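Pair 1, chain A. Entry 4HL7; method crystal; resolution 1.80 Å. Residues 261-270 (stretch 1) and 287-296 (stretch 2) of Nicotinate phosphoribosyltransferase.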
# COMPACT_ATOMS: atom_id res chain seq x y z
N GLY A 261 17.85 5.15 10.94
CA GLY A 261 16.91 6.24 11.12
C GLY A 261 15.80 6.30 10.09
O GLY A 261 15.23 7.37 9.91
N MSE A 262 15.50 5.17 9.43
CA MSE A 262 14.39 5.11 8.44
C MSE A 262 13.12 5.63 9.07
O MSE A 262 12.78 5.29 10.22
CB MSE A 262 14.22 3.67 7.93
CG MSE A 262 13.01 3.32 7.03
SE MSE A 262 13.35 4.32 5.35
CE MSE A 262 14.88 3.29 4.50
N LEU A 263 12.36 6.43 8.31
CA LEU A 263 10.96 6.75 8.72
C LEU A 263 10.23 5.51 9.27
O LEU A 263 10.25 4.41 8.68
CB LEU A 263 10.20 7.41 7.59
CG LEU A 263 8.73 7.86 7.85
CD1 LEU A 263 8.77 9.08 8.76
CD2 LEU A 263 8.08 8.17 6.51
N ALA A 264 9.60 5.69 10.42
CA ALA A 264 8.94 4.60 11.08
C ALA A 264 7.51 4.99 11.37
O ALA A 264 7.23 5.72 12.36
CB ALA A 264 9.66 4.26 12.36
N ILE A 265 6.63 4.61 10.47
CA ILE A 265 5.19 4.84 10.68
C ILE A 265 4.51 3.48 10.69
O ILE A 265 4.49 2.82 9.66
CB ILE A 265 4.57 5.71 9.54
CG1 ILE A 265 5.19 7.12 9.51
CG2 ILE A 265 3.03 5.82 9.71
CD1 ILE A 265 4.89 7.97 10.75
N ALA A 266 3.93 3.07 11.83
CA ALA A 266 3.29 1.70 11.95
C ALA A 266 1.82 1.70 11.61
O ALA A 266 1.07 2.55 12.10
CB ALA A 266 3.47 1.14 13.37
N PRO A 267 1.36 0.74 10.79
CA PRO A 267 -0.08 0.53 10.80
C PRO A 267 -0.55 -0.12 12.11
O PRO A 267 0.20 -0.84 12.75
CB PRO A 267 -0.29 -0.45 9.63
CG PRO A 267 0.95 -1.30 9.74
CD PRO A 267 2.08 -0.36 10.11
N THR A 268 -1.79 0.13 12.50
CA THR A 268 -2.23 -0.30 13.82
C THR A 268 -3.23 -1.42 13.77
O THR A 268 -3.65 -1.97 14.87
CB THR A 268 -2.87 0.91 14.59
OG1 THR A 268 -4.07 1.28 13.89
CG2 THR A 268 -1.95 2.07 14.62
N ASP A 269 -3.63 -1.83 12.56
CA ASP A 269 -4.75 -2.73 12.43
C ASP A 269 -4.41 -4.07 11.76
O ASP A 269 -5.28 -4.71 11.19
CB ASP A 269 -5.91 -2.05 11.61
CG ASP A 269 -5.52 -1.73 10.16
OD1 ASP A 269 -4.31 -1.53 9.86
OD2 ASP A 269 -6.44 -1.67 9.30
N THR A 270 -3.18 -4.54 11.89
CA THR A 270 -2.92 -5.90 11.45
C THR A 270 -3.77 -6.86 12.27
O THR A 270 -4.34 -7.84 11.78
CB THR A 270 -1.46 -6.26 11.66
OG1 THR A 270 -0.60 -5.35 10.95
CG2 THR A 270 -1.21 -7.74 11.19
N ALA A 287 10.15 6.02 19.86
CA ALA A 287 11.03 5.84 18.71
C ALA A 287 10.28 6.00 17.38
O ALA A 287 10.83 6.55 16.43
CB ALA A 287 11.66 4.45 18.78
N TYR A 288 9.04 5.52 17.31
CA TYR A 288 8.27 5.64 16.06
C TYR A 288 7.85 7.09 15.78
O TYR A 288 7.52 7.83 16.69
CB TYR A 288 7.05 4.71 16.12
CG TYR A 288 7.39 3.35 15.57
CD1 TYR A 288 6.98 2.98 14.30
CD2 TYR A 288 8.11 2.44 16.36
CE1 TYR A 288 7.30 1.74 13.77
CE2 TYR A 288 8.48 1.18 15.83
CZ TYR A 288 8.09 0.88 14.53
OH TYR A 288 8.44 -0.34 13.98
N ASP A 289 7.86 7.48 14.51
CA ASP A 289 7.49 8.80 14.10
C ASP A 289 5.98 8.96 14.12
O ASP A 289 5.47 10.10 14.14
CB ASP A 289 8.04 9.06 12.71
CG ASP A 289 9.57 8.94 12.68
OD1 ASP A 289 10.21 9.70 13.43
OD2 ASP A 289 10.11 7.98 12.05
N GLY A 290 5.26 7.85 14.12
CA GLY A 290 3.81 7.96 14.13
C GLY A 290 3.17 6.66 13.67
O GLY A 290 3.83 5.58 13.60
N VAL A 291 1.89 6.76 13.33
CA VAL A 291 1.09 5.58 13.03
C VAL A 291 0.18 5.88 11.82
O VAL A 291 -0.13 7.06 11.53
CB VAL A 291 0.21 5.15 14.23
CG1 VAL A 291 1.08 4.50 15.31
CG2 VAL A 291 -0.58 6.37 14.84
N ARG A 292 -0.33 4.82 11.21
CA ARG A 292 -1.18 4.96 10.01
C ARG A 292 -2.56 4.38 10.30
O ARG A 292 -2.67 3.28 10.85
CB ARG A 292 -0.53 4.22 8.82
CG ARG A 292 -1.35 4.33 7.50
CD ARG A 292 -0.61 3.65 6.32
NE ARG A 292 -1.29 2.38 6.09
CZ ARG A 292 -0.73 1.17 6.02
NH1 ARG A 292 -1.52 0.10 5.92
NH2 ARG A 292 0.59 1.01 5.99
N HIS A 293 -3.59 5.10 9.85
CA HIS A 293 -4.98 4.62 9.99
C HIS A 293 -5.42 4.00 8.70
O HIS A 293 -5.32 4.64 7.65
CB HIS A 293 -5.90 5.80 10.27
CG HIS A 293 -7.34 5.44 10.28
ND1 HIS A 293 -8.15 5.70 9.23
CD2 HIS A 293 -8.08 4.69 11.18
CE1 HIS A 293 -9.36 5.19 9.47
NE2 HIS A 293 -9.32 4.56 10.65
N ASP A 294 -5.96 2.78 8.75
CA ASP A 294 -6.40 2.11 7.51
C ASP A 294 -7.74 1.39 7.59
O ASP A 294 -8.17 0.82 6.61
CB ASP A 294 -5.35 1.10 7.07
CG ASP A 294 -5.45 0.75 5.54
OD1 ASP A 294 -5.41 -0.47 5.20
OD2 ASP A 294 -5.59 1.67 4.68
N SER A 295 -8.40 1.36 8.74
CA SER A 295 -9.73 0.73 8.80
C SER A 295 -10.51 1.27 9.98
O SER A 295 -9.91 1.73 10.97
CB SER A 295 -9.61 -0.78 8.93
OG SER A 295 -8.95 -1.11 10.13
N GLY A 296 -11.82 1.23 9.89
CA GLY A 296 -12.65 1.67 11.05
C GLY A 296 -12.66 3.18 11.13
O GLY A 296 -12.23 3.88 10.18
O HOH W 1 -5.91 1.38 11.27
O HOH W 2 -6.46 -2.35 6.77

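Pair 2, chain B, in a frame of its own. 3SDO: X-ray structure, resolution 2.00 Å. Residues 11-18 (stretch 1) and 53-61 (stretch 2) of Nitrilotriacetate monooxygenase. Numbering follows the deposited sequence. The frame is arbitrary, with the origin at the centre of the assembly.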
# COMPACT_ATOMS: atom_id res chain seq x y z
N HIS B 11 7.75 16.34 19.98
CA HIS B 11 7.67 15.50 18.78
C HIS B 11 6.60 16.04 17.82
O HIS B 11 5.55 16.50 18.25
CB HIS B 11 7.32 14.04 19.14
CG HIS B 11 8.27 13.40 20.12
ND1 HIS B 11 9.46 12.83 19.73
CD2 HIS B 11 8.18 13.21 21.46
CE1 HIS B 11 10.08 12.34 20.80
NE2 HIS B 11 9.31 12.55 21.86
N PHE B 12 6.83 15.91 16.52
CA PHE B 12 5.82 16.24 15.52
C PHE B 12 5.64 15.16 14.50
O PHE B 12 6.61 14.52 14.05
CB PHE B 12 6.19 17.52 14.77
CG PHE B 12 6.09 18.75 15.63
CD1 PHE B 12 4.91 19.43 15.71
CD2 PHE B 12 7.17 19.19 16.35
CE1 PHE B 12 4.79 20.57 16.52
CE2 PHE B 12 7.09 20.31 17.13
CZ PHE B 12 5.88 21.00 17.23
N GLY B 13 4.39 14.99 14.09
CA GLY B 13 4.04 14.23 12.90
C GLY B 13 3.31 15.16 11.95
O GLY B 13 2.76 16.16 12.38
N VAL B 14 3.27 14.81 10.67
CA VAL B 14 2.47 15.59 9.71
C VAL B 14 1.49 14.69 8.97
O VAL B 14 1.88 13.67 8.35
CB VAL B 14 3.36 16.43 8.74
CG1 VAL B 14 4.31 15.55 7.94
CG2 VAL B 14 2.54 17.27 7.85
N LEU B 15 0.22 15.04 9.10
CA LEU B 15 -0.86 14.46 8.32
C LEU B 15 -0.76 15.02 6.92
O LEU B 15 -0.95 16.23 6.72
CB LEU B 15 -2.23 14.82 8.91
CG LEU B 15 -3.45 14.55 7.98
CD1 LEU B 15 -3.57 13.05 7.74
CD2 LEU B 15 -4.78 15.15 8.50
N ILE B 16 -0.46 14.18 5.94
CA ILE B 16 -0.45 14.68 4.57
C ILE B 16 -1.75 14.26 3.90
O ILE B 16 -1.84 13.18 3.32
CB ILE B 16 0.78 14.21 3.80
CG1 ILE B 16 2.04 14.48 4.62
CG2 ILE B 16 0.86 14.92 2.47
CD1 ILE B 16 3.32 14.06 3.93
N GLN B 17 -2.76 15.11 4.03
CA GLN B 17 -4.08 14.86 3.50
C GLN B 17 -4.19 15.51 2.12
O GLN B 17 -5.01 16.38 1.89
CB GLN B 17 -5.13 15.44 4.44
CG GLN B 17 -6.55 14.95 4.23
CD GLN B 17 -6.79 13.56 4.79
OE1 GLN B 17 -5.90 12.72 4.80
NE2 GLN B 17 -8.04 13.30 5.21
N GLY B 18 -3.34 15.06 1.19
CA GLY B 18 -3.29 15.61 -0.14
C GLY B 18 -3.17 17.11 -0.08
O GLY B 18 -2.30 17.64 0.63
N GLY B 53 13.08 17.99 10.43
CA GLY B 53 13.13 17.16 11.63
C GLY B 53 11.79 16.68 12.16
O GLY B 53 11.71 16.20 13.29
N ILE B 54 10.75 16.76 11.35
CA ILE B 54 9.46 16.18 11.71
C ILE B 54 9.61 14.65 11.73
O ILE B 54 10.21 14.05 10.86
CB ILE B 54 8.33 16.69 10.77
CG1 ILE B 54 8.09 18.17 11.05
CG2 ILE B 54 7.02 15.93 10.98
CD1 ILE B 54 7.06 18.85 10.13
N ALA B 55 9.09 14.03 12.77
CA ALA B 55 9.39 12.60 13.06
C ALA B 55 8.70 11.61 12.12
O ALA B 55 9.24 10.54 11.83
CB ALA B 55 8.98 12.27 14.48
N PHE B 56 7.47 11.91 11.71
CA PHE B 56 6.74 10.97 10.84
C PHE B 56 5.75 11.69 9.93
O PHE B 56 5.28 12.78 10.25
CB PHE B 56 6.04 9.84 11.65
CG PHE B 56 5.02 10.32 12.61
CD1 PHE B 56 5.40 10.77 13.86
CD2 PHE B 56 3.66 10.35 12.28
CE1 PHE B 56 4.45 11.24 14.76
CE2 PHE B 56 2.73 10.82 13.16
CZ PHE B 56 3.11 11.27 14.41
N ALA B 57 5.50 11.08 8.77
CA ALA B 57 4.39 11.43 7.88
C ALA B 57 3.28 10.43 8.15
O ALA B 57 3.55 9.23 8.29
CB ALA B 57 4.84 11.38 6.39
N PHE B 58 2.04 10.93 8.24
CA PHE B 58 0.85 10.13 8.51
C PHE B 58 -0.12 10.24 7.33
O PHE B 58 -0.48 11.34 6.88
CB PHE B 58 0.20 10.58 9.83
CG PHE B 58 -1.17 9.97 10.10
CD1 PHE B 58 -1.39 8.62 9.93
CD2 PHE B 58 -2.22 10.76 10.52
CE1 PHE B 58 -2.65 8.05 10.16
CE2 PHE B 58 -3.49 10.22 10.76
CZ PHE B 58 -3.71 8.87 10.57
N ILE B 59 -0.49 9.08 6.80
CA ILE B 59 -1.43 8.92 5.70
C ILE B 59 -2.68 8.30 6.29
O ILE B 59 -2.70 7.11 6.62
CB ILE B 59 -0.86 8.03 4.58
CG1 ILE B 59 0.44 8.63 4.04
CG2 ILE B 59 -1.86 7.89 3.41
CD1 ILE B 59 0.29 10.07 3.49
N ALA B 60 -3.69 9.15 6.47
CA ALA B 60 -5.02 8.76 6.89
C ALA B 60 -5.70 8.05 5.72
O ALA B 60 -5.20 8.08 4.61
CB ALA B 60 -5.86 10.00 7.33
N ASP B 61 -6.83 7.42 5.98
CA ASP B 61 -7.46 6.65 4.92
C ASP B 61 -8.98 6.55 5.03
O ASP B 61 -9.55 6.79 6.10
CB ASP B 61 -6.87 5.25 4.90
CG ASP B 61 -7.01 4.57 3.56
OD1 ASP B 61 -6.80 5.27 2.52
OD2 ASP B 61 -7.32 3.37 3.54
O HOH W 3 9.57 15.59 15.49
O HOH W 4 -3.79 11.32 4.47

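The sharpest difference is an exchange of glycine across the two strands. In pair 1, A:Ile265 faces A:Gly290; in pair 2 the matching positions are B:Gly13 and B:Phe56, so the bulky residue has changed strands. A:Ile265 sends CD1 to 3.7 Å from the A:Asp289 C atom, over the bare A:Gly290, where an ideal CB would lie a tight 3.1 Å from A:Ile265 CD1; the backbone angles of A:Gly290 by themselves also call for glycine. In pair 2 the ring of B:Phe56 (chi1 p) folds back over the opposing strand, and B:Gly13 CA sits 3.5 Å from the centroid of the B:Phe56 ring, only 13° off its normal. An ideal CB on B:Gly13 would clash with B:Phe56 CZ at 2.1 Å.

Around this exchange the backbones agree closely: 14 central residues superpose with an RMSD of 0.6 Å. Each pair joins two parallel strands, inclined by 37° in pair 1 and 33° in pair 2, and in both the second stretch enters its strand just after a helix. A:Ala266 matches B:Val14, and its bonds repeat: A:Ala266 N donates to A:Gly290 O (3.1 Å) and A:Arg292 N to A:Ala266 O (2.8 Å), as B:Val14 N donates to B:Phe56 O (2.9 Å) and B:Phe58 N to B:Val14 O (2.7 Å). One step earlier, A:Asp289 N to A:Ala264 O and B:Ala55 N to B:Phe12 O are both 2.8 Å. Pair 2 continues the ladder with B:Ile16 N to B:Phe58 O (3.0 Å), whereas the equivalent A:Thr268 N and A:Arg292 O stand 3.7 Å apart and both lack a partner anywhere in the model.

At the start, A:Asp289 adds a side-chain bond that B:Ala55 cannot make: its OD2 accepts from A:Ala264 N at 2.9 Å. A:Tyr288 and B:Ile54 fill the same place differently. The tyrosine ring takes A:Ala264 CB over one face, 4.0 Å from the ring centroid, and brings CE1 to 3.9 Å from A:Ala266 CB; B:Ile54 instead puts CG2 4.1 Å from B:Val14 CG1. On the face shared by A:Ala266 and A:Val291, a small residue precedes a larger one across the bridge; B:Val14 and B:Ala57 reverse that order.

On the other face, A:Pro267 CB lies over one face of the A:Arg292 guanidinium, 3.9 Å from A:Arg292 NH1. Their counterparts make an apolar contact, B:Leu15 CD1 to B:Phe58 CD2 at 3.8 Å, and the same B:Leu15 CD1 reaches B:Ala60 CB at 3.8 Å.

The far end is polar in pair 1: A:Ser295 OG donates to A:Asp269 OD2 (2.7 Å), and water 2 donates to both A:Asp269 OD2 (2.6 Å) and A:Asp294 OD1 (2.7 Å), bridging two like charges. At the matching B:Gln17 and B:Ala60, water 4 links the stretches, donating to B:Gln17 OE1 (2.6 Å) and accepting weakly from B:Ala60 N (3.0 Å).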